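Local structure of hexokinase (Schistosoma mansoni, 1BDG) at residues Q7-V12 with D359-R364; D31-S36 with G251-K256; G68-L73 with A442-C447; V158-G163 with G168-N173; E241-I246 with I389-V394. The protein catalyses the ATP-dependent phosphorylation of glucose and other hexoses to hexose 6-phosphates, the first step of glycolysis. All coordinates share one frame; numbering follows the deposited sequence.

In the fold
The chain folds into two subdomains with glucose in the cleft between them. Contacts 2 and 3 are buried, and each turns on one phenylalanine: F253 from a loop against helix 23-41, F70 from a strand against A444 and A445. Contacts 1 and 4 are partly buried and mix apolar packing with a polar element, a cation-pi pair in one and a backbone-to-carboxylate bond in the other. Contact 5 is a surface salt bridge. Contacts 2 and 4 meet at the E255-R159 salt bridge, close to the sugar, which contact 4 binds directly. Contacts 1 and 5 lie near opposite ends of helix 357-389, with centres about 46 Å apart.

Contact 1 (Q7-V12 with D359-R364); sequences QLFEKV and DNRIVR
One face of the F9 ring carries the guanidinium of R361: NE sits 3.3 Å above the ring plane, displaced toward the rim on the CD1 side. The two planes are 77° apart, so the guanidinium is set upright on the ring instead of lying flat over it, and it turns its own edge to phenylalanine, with F9 CB in its plane. This is a cation-pi pair, R361 CZ lying 4.2 Å from the centroid of the F9 ring. R361 NH2 spreads along the other flank, 3.5 Å from F9 CG, while the aliphatic part of arginine follows with R361 CG 3.6 Å from F9 CE1. A bend at chi3 (128°) turns the arginine chain back across the ring.

The backbones behind these side chains are two nearly parallel helices, their axes 10.1 Å apart and crossing at -17°. This packs the N-terminal helix 5-16 against the start of the long helix 357-389 of the large subdomain, far from the sugar cleft, with F9 and I362 in register. Deeper in, the interface becomes purely apolar. V12 points CG2 at the branched part of I362, 3.5 Å from CG1 and 3.7 Å from CG2, and L302 of helix 288-304 touches both residues. I362 CG1 also reaches F9 CD1. One turn on, Y365 meets the F9 ring edge-to-face. Toward the surface, the carboxylate of E10 faces R361 without contact, its OE1 being 5.4 Å from R361 NH2; at that spacing it may still favour the arginine's charge weakly.

Contact 2 (D31-S36 with G251-K256); sequences DRMGES and GAFGEK. Unlike the reference sequence in segment 31-36: M33 (reference Thr).
Van der Waals packing does most of the work here, and it centres on the F253 ring, pushed against one side of helix 31-36. The ring points its far end at the helix backbone: F253 CZ is 3.4 Å from M33 N. M33, a position where the reference sequence has Thr, lies over one face, its CB 4.0 Å above the ring plane and offset toward the rim. Its chain leaves with CG anti to the backbone N (chi1 -179°) and bends at chi3, which brings the terminal CE to 3.9 Å from F253 CD2. At the ring edge, in its plane, R32 CB approaches F253 CZ to 3.7 Å before the rest of the arginine leads away.

The polar side-chain atom that meets the ring is S36 OG, which sits near the ring plane, 3.3 Å from F253 CE1. Its hydrogen bond goes back into its own helix, to R32 O at 3.3 Å, from above the carbonyl plane (38° out of it). The same oxygen accepts the helical bond from S36 N, so two donors share it.

Backbone hydrogen bonding shapes the other partner. A252 to E255 form a type II beta turn, closed by E255 N to A252 O at 3.1 Å, with F253 and G254 at its corners and G254 at positive phi.

The turn lies between strand 243-247 and helix 265-272. E258 and L259 also touch F253, W262 touches R32, and G251 pairs through its backbone with the glucose-binding E283, so helix 23-41 packs on a second shell of the sugar pocket.

Contact 3 (G68-L73 with A442-C447); sequences GNFLAL and AIAASC
With chi1 at -49°, F70 turns its CG opposite its own carbonyl carbon and beside its backbone N; chi2 of 68° then swings the ring so that its CD2-CE2-CZ side meets A444 and A445 near the end of the chain. The nearest approach is to backbone, with F70 CE2 3.4 Å from A445 CA and 3.6 Å from A445 N. The two methyls flank this point: A445 CB lies 3.6 Å from F70 CZ, and A444 CB lies 3.9 Å from F70 CD2. Small side chains at these two positions thus let the ring come right down to the main chain.

Strand 68-75 is the central strand of the five-stranded mixed sheet of the small subdomain, part of the actin-like ATPase fold, and runs on into the predicted ATP-binding residues, which start at D74 within the strand. F70 pairs through its backbone with V85 of the antiparallel neighbour. L71 points from the other face of the strand into helix 112-129, where L123 and L127 receive it, while F70 faces the C-terminal helix. L87 and D138, from the strands on either side, also touch F70, and E66 reaches A445 from the loop before the strand.

Contact 4 (V158-G163 with G168-N173); sequences VRWTKG and GVEGHN. With GLC (alpha-D-glucopyranose), chain B.
A carboxylate grips a main-chain amide across this loop: W160 N donates to E170 OE2 at 3.1 Å, with an N-H...O angle of 156°, arriving from above the carboxylate plane (43° out of it). Both segments belong to the small-subdomain loop between strand 154-157 and helix 174-183, which carries the glucose-binding residues T161 and K162. E170 and G171 form the corners of a type II beta turn, V169 to H172, and E170 stretches its chain past the indole, CG lying 3.7 Å from W160 CD1.

The indole itself packs crosswise on V169. CZ2 of its six-membered ring is 3.5 Å from V169 CG1, and W160 NE1 bonds to A166 O. F164 stacks on the indole and F145 meets it edge-to-face. R159 heads the other way, into a salt bridge with E255.

The next two residues bind the sugar. T161 OG1 donates to glucose O2 at 2.7 Å. K162, bent at chi3 (-83°), brings NZ between two sugar oxygens, 3.1 Å from the ring oxygen O5 and 2.8 Å from O6 of the glucose.

Contact 5 (E241-I246 with I389-V394); sequences EPEVVI and INRSEV
R391 reaches out to E243 in a nearly straight line. From CB the chain sets CG opposite the carbonyl carbon (chi1 -70°), then runs extended through CD to NE. The side chain also touches I227 and A213, residues of the two strands between strand 243-247 and strand 393-399. At CZ the first sign of the carboxylate appears, E243 OE2 being 4.2 Å away. The tip makes the contact: NH2 stands 3.0 Å from E243 OE2 and 3.5 Å from E243 OE1.

The pairing with OE2 is a salt bridge whose hydrogen bond is weak, since the N-H...O angle is only 120°. The glutamate comes from the opposite direction, also extended beyond CG, and the carboxylate and guanidinium planes are 25° apart, with OE1 at the guanidinium edge. Only NH2 bonds across the contact, weakly and to OE2, with OE1 farther off. E243 also touches a crystal neighbour, so lattice packing may influence where its end settles.

The bridge lies at the surface. R391 sits in the short link after helix 357-389, where N390 breaks the helix with positive phi, just before strand 393-399. E243 begins strand 243-247. With strands 222-229 and 212-218 between them, the two side chains span one end of the mixed sheet of the large subdomain, whose five main strands follow the 3-2-1-4-5 order of the actin-like ATPase fold.

Contact 1 (Q7-V12 with D359-R364)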
# COMPACT_ATOMS: atom_id res chain seq x y z
N GLN A 7 -35.32 10.75 10.41
CA GLN A 7 -35.64 10.60 8.98
C GLN A 7 -34.40 10.86 8.11
O GLN A 7 -34.13 10.10 7.19
CB GLN A 7 -36.78 11.55 8.56
CG GLN A 7 -38.19 11.06 8.86
CD GLN A 7 -39.26 12.03 8.33
OE1 GLN A 7 -39.96 12.68 9.11
NE2 GLN A 7 -39.38 12.14 7.01
N LEU A 8 -33.66 11.93 8.41
CA LEU A 8 -32.46 12.27 7.64
C LEU A 8 -31.45 11.14 7.71
O LEU A 8 -30.85 10.80 6.69
CB LEU A 8 -31.80 13.54 8.16
CG LEU A 8 -32.45 14.87 7.82
CD1 LEU A 8 -31.49 15.98 8.17
CD2 LEU A 8 -32.74 14.92 6.33
N PHE A 9 -31.28 10.56 8.90
CA PHE A 9 -30.33 9.48 9.07
C PHE A 9 -30.72 8.27 8.23
O PHE A 9 -29.87 7.66 7.58
CB PHE A 9 -30.22 9.08 10.52
CG PHE A 9 -29.14 8.08 10.77
CD1 PHE A 9 -27.81 8.47 10.85
CD2 PHE A 9 -29.45 6.72 10.89
CE1 PHE A 9 -26.80 7.53 11.04
CE2 PHE A 9 -28.45 5.77 11.08
CZ PHE A 9 -27.13 6.17 11.16
N GLU A 10 -32.01 7.93 8.20
CA GLU A 10 -32.45 6.79 7.40
C GLU A 10 -32.18 6.97 5.90
O GLU A 10 -32.13 5.99 5.16
CB GLU A 10 -33.91 6.46 7.67
CG GLU A 10 -34.09 5.32 8.69
CD GLU A 10 -34.90 5.72 9.92
OE1 GLU A 10 -34.43 6.63 10.64
OE2 GLU A 10 -35.98 5.13 10.17
N LYS A 11 -32.01 8.22 5.45
CA LYS A 11 -31.69 8.49 4.05
C LYS A 11 -30.22 8.09 3.85
O LYS A 11 -29.87 7.39 2.88
CB LYS A 11 -31.85 9.97 3.73
CG LYS A 11 -33.25 10.43 3.78
CD LYS A 11 -33.37 11.93 3.60
CE LYS A 11 -34.84 12.29 3.35
NZ LYS A 11 -35.12 13.76 3.46
N VAL A 12 -29.37 8.54 4.78
CA VAL A 12 -27.95 8.23 4.72
C VAL A 12 -27.76 6.71 4.68
O VAL A 12 -26.89 6.19 3.97
CB VAL A 12 -27.18 8.86 5.91
CG1 VAL A 12 -25.71 8.47 5.86
CG2 VAL A 12 -27.31 10.35 5.87
N ASP A 359 -25.46 15.91 11.84
CA ASP A 359 -24.31 15.97 10.96
C ASP A 359 -23.20 15.06 11.46
O ASP A 359 -22.59 14.31 10.68
CB ASP A 359 -23.80 17.40 10.81
CG ASP A 359 -24.85 18.35 10.28
OD1 ASP A 359 -25.58 18.00 9.32
OD2 ASP A 359 -24.94 19.46 10.82
N ASN A 360 -22.96 15.14 12.77
CA ASN A 360 -21.94 14.33 13.41
C ASN A 360 -22.30 12.86 13.26
O ASN A 360 -21.47 12.05 12.82
CB ASN A 360 -21.83 14.70 14.89
CG ASN A 360 -21.21 16.06 15.11
OD1 ASN A 360 -21.35 16.64 16.18
ND2 ASN A 360 -20.48 16.55 14.12
N ARG A 361 -23.54 12.52 13.61
CA ARG A 361 -24.02 11.14 13.50
C ARG A 361 -23.91 10.63 12.06
O ARG A 361 -23.34 9.56 11.81
CB ARG A 361 -25.46 11.04 14.01
CG ARG A 361 -26.03 9.66 13.79
CD ARG A 361 -27.13 9.32 14.76
NE ARG A 361 -28.34 8.86 14.09
CZ ARG A 361 -29.39 8.37 14.72
NH1 ARG A 361 -29.37 8.25 16.06
NH2 ARG A 361 -30.48 8.02 14.04
N ILE A 362 -24.45 11.39 11.11
CA ILE A 362 -24.40 11.06 9.68
C ILE A 362 -22.95 10.87 9.23
O ILE A 362 -22.65 9.90 8.56
CB ILE A 362 -25.07 12.19 8.81
CG1 ILE A 362 -26.59 12.08 8.88
CG2 ILE A 362 -24.54 12.18 7.39
CD1 ILE A 362 -27.31 13.19 8.19
N VAL A 363 -22.05 11.77 9.65
CA VAL A 363 -20.64 11.67 9.26
C VAL A 363 -19.87 10.48 9.84
O VAL A 363 -19.01 9.92 9.17
CB VAL A 363 -19.89 13.02 9.50
CG1 VAL A 363 -18.41 12.86 9.26
CG2 VAL A 363 -20.41 14.07 8.56
N ARG A 364 -20.16 10.09 11.08
CA ARG A 364 -19.46 8.94 11.68
C ARG A 364 -19.91 7.64 11.00
O ARG A 364 -19.17 6.67 10.91
CB ARG A 364 -19.71 8.86 13.20
CG ARG A 364 -18.77 7.92 13.95
CD ARG A 364 -19.55 6.93 14.81
NE ARG A 364 -18.72 6.09 15.68
CZ ARG A 364 -17.83 5.18 15.26
NH1 ARG A 364 -17.63 4.99 13.95
NH2 ARG A 364 -17.16 4.45 16.15

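Contact 2 (D31-S36 with G251-K256)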
# COMPACT_ATOMS: atom_id res chain seq x y z
N ASP A 31 -12.88 -14.70 -5.17
CA ASP A 31 -12.98 -15.69 -6.24
C ASP A 31 -12.52 -15.16 -7.58
O ASP A 31 -11.79 -15.83 -8.29
CB ASP A 31 -14.43 -16.14 -6.38
CG ASP A 31 -14.56 -17.62 -6.51
OD1 ASP A 31 -14.06 -18.32 -5.61
OD2 ASP A 31 -15.16 -18.08 -7.51
N ARG A 32 -12.99 -13.96 -7.93
CA ARG A 32 -12.61 -13.28 -9.17
C ARG A 32 -11.12 -12.91 -9.10
O ARG A 32 -10.38 -13.09 -10.07
CB ARG A 32 -13.46 -12.01 -9.36
CG ARG A 32 -14.85 -12.25 -9.91
CD ARG A 32 -15.77 -11.06 -9.74
NE ARG A 32 -17.11 -11.35 -10.24
CZ ARG A 32 -17.60 -10.92 -11.41
NH1 ARG A 32 -16.87 -10.15 -12.21
NH2 ARG A 32 -18.80 -11.35 -11.84
N MET A 33 -10.69 -12.42 -7.95
CA MET A 33 -9.30 -12.03 -7.74
C MET A 33 -8.39 -13.23 -8.06
O MET A 33 -7.53 -13.14 -8.94
CB MET A 33 -9.09 -11.54 -6.31
CG MET A 33 -7.67 -11.09 -6.01
SD MET A 33 -7.46 -10.40 -4.32
CE MET A 33 -8.27 -8.82 -4.57
N GLY A 34 -8.60 -14.34 -7.36
CA GLY A 34 -7.82 -15.53 -7.60
C GLY A 34 -7.84 -15.91 -9.06
O GLY A 34 -6.83 -16.32 -9.62
N GLU A 35 -8.99 -15.74 -9.71
CA GLU A 35 -9.10 -16.04 -11.13
C GLU A 35 -8.08 -15.18 -11.91
O GLU A 35 -7.44 -15.69 -12.83
CB GLU A 35 -10.54 -15.80 -11.63
CG GLU A 35 -11.63 -16.76 -11.07
CD GLU A 35 -13.09 -16.22 -11.19
OE1 GLU A 35 -13.44 -15.56 -12.20
OE2 GLU A 35 -13.90 -16.44 -10.25
N SER A 36 -7.90 -13.91 -11.52
CA SER A 36 -6.96 -13.00 -12.20
C SER A 36 -5.50 -13.28 -11.97
O SER A 36 -4.70 -13.17 -12.89
CB SER A 36 -7.22 -11.54 -11.83
OG SER A 36 -8.56 -11.20 -12.05
N GLY A 251 -3.40 -3.71 -6.54
CA GLY A 251 -4.10 -2.44 -6.50
C GLY A 251 -4.81 -2.27 -7.83
O GLY A 251 -5.86 -1.65 -7.92
N ALA A 252 -4.23 -2.86 -8.87
CA ALA A 252 -4.81 -2.78 -10.20
C ALA A 252 -6.05 -3.64 -10.43
O ALA A 252 -6.62 -3.58 -11.50
CB ALA A 252 -3.76 -3.08 -11.24
N PHE A 253 -6.47 -4.43 -9.45
CA PHE A 253 -7.66 -5.27 -9.65
C PHE A 253 -8.83 -4.36 -9.98
O PHE A 253 -8.89 -3.23 -9.54
CB PHE A 253 -7.97 -6.14 -8.42
CG PHE A 253 -9.04 -7.20 -8.67
CD1 PHE A 253 -8.99 -8.02 -9.79
CD2 PHE A 253 -10.07 -7.39 -7.75
CE1 PHE A 253 -9.95 -9.03 -10.01
CE2 PHE A 253 -11.05 -8.41 -7.95
CZ PHE A 253 -10.98 -9.23 -9.08
N GLY A 254 -9.76 -4.86 -10.78
CA GLY A 254 -10.89 -4.06 -11.18
C GLY A 254 -10.65 -3.31 -12.48
O GLY A 254 -11.61 -2.86 -13.09
N GLU A 255 -9.40 -3.19 -12.90
CA GLU A 255 -9.06 -2.48 -14.14
C GLU A 255 -9.66 -3.07 -15.41
O GLU A 255 -9.64 -2.44 -16.46
CB GLU A 255 -7.55 -2.29 -14.30
CG GLU A 255 -6.95 -1.29 -13.31
CD GLU A 255 -5.51 -0.88 -13.61
OE1 GLU A 255 -4.86 -1.37 -14.55
OE2 GLU A 255 -5.01 -0.02 -12.90
N LYS A 256 -10.19 -4.29 -15.32
CA LYS A 256 -10.84 -4.95 -16.45
C LYS A 256 -12.33 -5.18 -16.17
O LYS A 256 -12.93 -6.10 -16.73
CB LYS A 256 -10.21 -6.30 -16.76
CG LYS A 256 -8.75 -6.29 -17.05
CD LYS A 256 -8.46 -6.06 -18.49
CE LYS A 256 -6.99 -6.31 -18.72
NZ LYS A 256 -6.15 -5.42 -17.86

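Contact 3 (G68-L73 with A442-C447)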
# COMPACT_ATOMS: atom_id res chain seq x y z
N GLY A 68 27.85 -7.95 6.55
CA GLY A 68 28.20 -6.74 5.83
C GLY A 68 27.50 -5.50 6.38
O GLY A 68 26.90 -5.54 7.48
N ASN A 69 27.61 -4.40 5.64
CA ASN A 69 27.00 -3.10 5.97
C ASN A 69 26.44 -2.54 4.65
O ASN A 69 27.19 -2.41 3.67
CB ASN A 69 28.04 -2.12 6.54
CG ASN A 69 27.44 -0.75 6.91
OD1 ASN A 69 27.96 0.31 6.54
ND2 ASN A 69 26.34 -0.78 7.67
N PHE A 70 25.14 -2.26 4.60
CA PHE A 70 24.52 -1.76 3.37
C PHE A 70 23.65 -0.55 3.62
O PHE A 70 23.27 -0.28 4.75
CB PHE A 70 23.65 -2.85 2.75
CG PHE A 70 24.34 -4.17 2.62
CD1 PHE A 70 24.68 -4.91 3.76
CD2 PHE A 70 24.65 -4.68 1.36
CE1 PHE A 70 25.32 -6.14 3.65
CE2 PHE A 70 25.30 -5.91 1.23
CZ PHE A 70 25.63 -6.65 2.38
N LEU A 71 23.34 0.18 2.55
CA LEU A 71 22.47 1.34 2.62
C LEU A 71 21.13 0.84 2.12
O LEU A 71 21.07 -0.20 1.47
CB LEU A 71 22.97 2.46 1.69
CG LEU A 71 24.33 3.11 1.98
CD1 LEU A 71 24.56 4.18 0.95
CD2 LEU A 71 24.39 3.71 3.37
N ALA A 72 20.07 1.57 2.40
CA ALA A 72 18.75 1.16 1.96
C ALA A 72 17.86 2.38 1.90
O ALA A 72 17.83 3.16 2.86
CB ALA A 72 18.17 0.14 2.92
N LEU A 73 17.21 2.59 0.77
CA LEU A 73 16.30 3.73 0.61
C LEU A 73 14.88 3.19 0.62
O LEU A 73 14.67 2.00 0.42
CB LEU A 73 16.56 4.44 -0.73
CG LEU A 73 17.87 5.22 -0.94
CD1 LEU A 73 17.93 5.76 -2.35
CD2 LEU A 73 17.96 6.37 0.05
N ALA A 442 19.25 -7.22 3.74
CA ALA A 442 19.62 -8.64 3.65
C ALA A 442 19.54 -9.01 2.16
O ALA A 442 20.47 -9.58 1.63
CB ALA A 442 18.67 -9.51 4.46
N ILE A 443 18.47 -8.62 1.48
CA ILE A 443 18.37 -8.93 0.05
C ILE A 443 19.59 -8.37 -0.70
O ILE A 443 20.26 -9.08 -1.47
CB ILE A 443 17.08 -8.40 -0.59
CG1 ILE A 443 15.85 -9.07 0.05
CG2 ILE A 443 17.14 -8.63 -2.09
CD1 ILE A 443 14.53 -8.83 -0.68
N ALA A 444 19.91 -7.11 -0.43
CA ALA A 444 21.07 -6.48 -1.07
C ALA A 444 22.34 -7.32 -0.84
O ALA A 444 23.17 -7.45 -1.73
CB ALA A 444 21.25 -5.08 -0.52
N ALA A 445 22.45 -7.95 0.33
CA ALA A 445 23.61 -8.77 0.68
C ALA A 445 24.03 -9.81 -0.40
O ALA A 445 25.11 -10.44 -0.30
CB ALA A 445 23.38 -9.45 2.05
N SER A 446 23.21 -9.95 -1.44
CA SER A 446 23.48 -10.86 -2.55
C SER A 446 23.39 -10.05 -3.85
O SER A 446 24.22 -10.21 -4.76
CB SER A 446 22.43 -11.99 -2.60
OG SER A 446 22.00 -12.43 -1.31
N CYS A 447 22.38 -9.17 -3.90
CA CYS A 447 22.12 -8.31 -5.06
C CYS A 447 21.86 -9.09 -6.35
O CYS A 447 20.70 -9.54 -6.49
CB CYS A 447 23.27 -7.28 -5.24

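Contact 4 (V158-G163 with G168-N173)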
# COMPACT_ATOMS: atom_id res chain seq x y z
N VAL A 158 6.72 0.38 -14.65
CA VAL A 158 5.64 0.08 -15.57
C VAL A 158 4.74 1.31 -15.58
O VAL A 158 4.34 1.80 -16.64
CB VAL A 158 4.83 -1.14 -15.13
CG1 VAL A 158 3.71 -1.40 -16.10
CG2 VAL A 158 5.73 -2.35 -15.05
N ARG A 159 4.45 1.83 -14.39
CA ARG A 159 3.63 3.02 -14.29
C ARG A 159 3.67 3.61 -12.89
O ARG A 159 4.05 2.94 -11.94
CB ARG A 159 2.18 2.72 -14.70
CG ARG A 159 1.47 1.74 -13.80
CD ARG A 159 0.12 1.34 -14.39
NE ARG A 159 -0.71 0.70 -13.39
CZ ARG A 159 -1.91 0.20 -13.63
NH1 ARG A 159 -2.45 0.24 -14.84
NH2 ARG A 159 -2.58 -0.37 -12.64
N TRP A 160 3.38 4.91 -12.78
CA TRP A 160 3.38 5.58 -11.50
C TRP A 160 2.01 5.39 -10.90
O TRP A 160 0.99 5.58 -11.60
CB TRP A 160 3.61 7.09 -11.65
CG TRP A 160 5.03 7.60 -11.78
CD1 TRP A 160 5.52 8.35 -12.80
CD2 TRP A 160 6.11 7.49 -10.82
NE1 TRP A 160 6.81 8.72 -12.54
CE2 TRP A 160 7.20 8.21 -11.34
CE3 TRP A 160 6.24 6.86 -9.58
CZ2 TRP A 160 8.42 8.32 -10.65
CZ3 TRP A 160 7.46 6.97 -8.90
CH2 TRP A 160 8.53 7.70 -9.44
N THR A 161 1.97 5.00 -9.63
CA THR A 161 0.71 4.85 -8.94
C THR A 161 0.79 5.87 -7.82
O THR A 161 1.81 6.56 -7.69
CB THR A 161 0.55 3.44 -8.35
OG1 THR A 161 1.57 3.20 -7.38
CG2 THR A 161 0.65 2.39 -9.45
N LYS A 162 -0.28 6.02 -7.06
CA LYS A 162 -0.30 6.95 -5.93
C LYS A 162 -0.22 8.44 -6.30
O LYS A 162 -0.91 8.89 -7.21
CB LYS A 162 0.78 6.55 -4.91
CG LYS A 162 0.41 5.29 -4.15
CD LYS A 162 1.41 4.90 -3.12
CE LYS A 162 2.54 4.14 -3.72
NZ LYS A 162 3.25 3.34 -2.66
N GLY A 163 0.58 9.20 -5.56
CA GLY A 163 0.68 10.63 -5.82
C GLY A 163 1.84 11.07 -6.70
O GLY A 163 2.20 12.26 -6.69
N GLY A 168 9.77 11.28 -17.42
CA GLY A 168 11.11 10.76 -17.63
C GLY A 168 11.46 9.57 -16.77
O GLY A 168 12.62 9.16 -16.74
N VAL A 169 10.46 8.97 -16.13
CA VAL A 169 10.73 7.81 -15.29
C VAL A 169 10.10 6.53 -15.82
O VAL A 169 10.76 5.49 -15.89
CB VAL A 169 10.24 8.04 -13.84
CG1 VAL A 169 10.71 6.91 -12.95
CG2 VAL A 169 10.75 9.36 -13.32
N GLU A 170 8.83 6.60 -16.23
CA GLU A 170 8.10 5.43 -16.71
C GLU A 170 8.74 4.87 -17.96
O GLU A 170 9.07 5.61 -18.87
CB GLU A 170 6.64 5.76 -16.99
CG GLU A 170 5.80 6.19 -15.81
CD GLU A 170 4.34 6.37 -16.19
OE1 GLU A 170 4.01 6.24 -17.39
OE2 GLU A 170 3.50 6.63 -15.31
N GLY A 171 8.89 3.55 -17.99
CA GLY A 171 9.50 2.91 -19.15
C GLY A 171 11.00 2.87 -19.07
O GLY A 171 11.64 2.22 -19.89
N HIS A 172 11.56 3.53 -18.06
CA HIS A 172 13.01 3.57 -17.85
C HIS A 172 13.46 2.62 -16.74
O HIS A 172 12.65 2.16 -15.91
CB HIS A 172 13.46 4.99 -17.46
CG HIS A 172 13.25 6.01 -18.53
ND1 HIS A 172 12.18 6.88 -18.54
CD2 HIS A 172 13.97 6.29 -19.64
CE1 HIS A 172 12.25 7.65 -19.60
NE2 HIS A 172 13.32 7.32 -20.29
N ASN A 173 14.76 2.32 -16.71
CA ASN A 173 15.29 1.46 -15.67
C ASN A 173 15.61 2.36 -14.48
O ASN A 173 16.58 3.12 -14.51
CB ASN A 173 16.54 0.72 -16.14
CG ASN A 173 17.19 -0.11 -15.02
OD1 ASN A 173 16.70 -0.16 -13.89
ND2 ASN A 173 18.29 -0.77 -15.35
C1 GLC B . 0.92 1.06 -4.63
C2 GLC B . 2.09 0.65 -5.53
C3 GLC B . 2.60 -0.71 -5.11
C4 GLC B . 2.97 -0.68 -3.64
C5 GLC B . 1.77 -0.26 -2.83
C6 GLC B . 2.09 -0.15 -1.35
O1 GLC B . -0.07 0.10 -4.74
O2 GLC B . 1.67 0.59 -6.90
O3 GLC B . 3.74 -1.07 -5.88
O4 GLC B . 3.41 -1.96 -3.24
O5 GLC B . 1.34 1.03 -3.26
O6 GLC B . 2.63 1.12 -1.03

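Contact 5 (E241-I246 with I389-V394)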
# COMPACT_ATOMS: atom_id res chain seq x y z
N GLU A 241 15.62 -22.58 -9.45
CA GLU A 241 15.23 -22.60 -8.05
C GLU A 241 13.74 -22.85 -7.98
O GLU A 241 12.98 -22.32 -8.77
CB GLU A 241 15.60 -21.31 -7.33
CG GLU A 241 15.90 -20.18 -8.25
CD GLU A 241 17.29 -20.24 -8.79
OE1 GLU A 241 17.49 -20.87 -9.84
OE2 GLU A 241 18.19 -19.65 -8.15
N PRO A 242 13.28 -23.56 -6.95
CA PRO A 242 11.87 -23.86 -6.82
C PRO A 242 10.91 -22.71 -6.73
O PRO A 242 9.79 -22.81 -7.27
CB PRO A 242 11.83 -24.72 -5.57
CG PRO A 242 12.89 -24.09 -4.74
CD PRO A 242 14.00 -23.93 -5.72
N GLU A 243 11.31 -21.63 -6.06
CA GLU A 243 10.40 -20.49 -5.84
C GLU A 243 10.91 -19.08 -6.17
O GLU A 243 12.11 -18.84 -6.38
CB GLU A 243 9.93 -20.50 -4.39
CG GLU A 243 9.54 -21.87 -3.85
CD GLU A 243 9.08 -21.82 -2.42
OE1 GLU A 243 9.87 -21.39 -1.56
OE2 GLU A 243 7.92 -22.21 -2.16
N VAL A 244 9.95 -18.15 -6.15
CA VAL A 244 10.19 -16.73 -6.41
C VAL A 244 9.11 -15.89 -5.72
O VAL A 244 7.94 -16.28 -5.65
CB VAL A 244 10.16 -16.40 -7.92
CG1 VAL A 244 8.73 -16.50 -8.46
CG2 VAL A 244 10.75 -15.01 -8.17
N VAL A 245 9.51 -14.76 -5.16
CA VAL A 245 8.56 -13.90 -4.50
C VAL A 245 7.85 -13.15 -5.61
O VAL A 245 8.51 -12.55 -6.45
CB VAL A 245 9.25 -12.91 -3.51
CG1 VAL A 245 8.23 -11.98 -2.88
CG2 VAL A 245 9.96 -13.70 -2.41
N ILE A 246 6.54 -13.28 -5.67
CA ILE A 246 5.74 -12.60 -6.68
C ILE A 246 5.18 -11.29 -6.16
O ILE A 246 4.67 -11.24 -5.05
CB ILE A 246 4.56 -13.48 -7.15
CG1 ILE A 246 5.06 -14.63 -8.04
CG2 ILE A 246 3.55 -12.65 -7.94
CD1 ILE A 246 5.39 -14.22 -9.44
N ILE A 389 -1.11 -19.72 -2.00
CA ILE A 389 0.06 -20.27 -1.32
C ILE A 389 -0.24 -21.72 -0.89
O ILE A 389 0.56 -22.62 -1.13
CB ILE A 389 0.44 -19.39 -0.09
CG1 ILE A 389 1.20 -18.15 -0.56
CG2 ILE A 389 1.24 -20.16 0.91
CD1 ILE A 389 2.15 -17.60 0.45
N ASN A 390 -1.42 -21.94 -0.31
CA ASN A 390 -1.88 -23.26 0.10
C ASN A 390 -1.14 -23.91 1.30
O ASN A 390 -1.57 -24.95 1.81
CB ASN A 390 -1.92 -24.22 -1.11
N ARG A 391 -0.05 -23.29 1.76
CA ARG A 391 0.70 -23.81 2.89
C ARG A 391 -0.26 -23.91 4.06
O ARG A 391 -1.15 -23.08 4.20
CB ARG A 391 1.85 -22.86 3.25
CG ARG A 391 2.96 -22.83 2.24
CD ARG A 391 4.13 -21.93 2.63
NE ARG A 391 5.21 -22.13 1.65
CZ ARG A 391 6.40 -21.55 1.68
NH1 ARG A 391 6.73 -20.70 2.64
NH2 ARG A 391 7.29 -21.83 0.72
N SER A 392 -0.06 -24.90 4.93
CA SER A 392 -0.95 -25.07 6.08
C SER A 392 -0.62 -24.14 7.25
O SER A 392 -1.39 -24.07 8.21
CB SER A 392 -0.94 -26.52 6.53
N GLU A 393 0.52 -23.45 7.18
CA GLU A 393 0.93 -22.52 8.24
C GLU A 393 1.56 -21.27 7.63
O GLU A 393 2.74 -21.24 7.30
CB GLU A 393 1.93 -23.21 9.17
CG GLU A 393 1.71 -22.92 10.64
CD GLU A 393 1.71 -24.19 11.48
OE1 GLU A 393 2.77 -24.86 11.56
OE2 GLU A 393 0.65 -24.52 12.06
N VAL A 394 0.76 -20.23 7.47
CA VAL A 394 1.21 -19.00 6.87
C VAL A 394 1.33 -17.82 7.84
O VAL A 394 0.36 -17.47 8.51
CB VAL A 394 0.24 -18.55 5.76
CG1 VAL A 394 0.86 -17.44 4.94
CG2 VAL A 394 -0.17 -19.73 4.89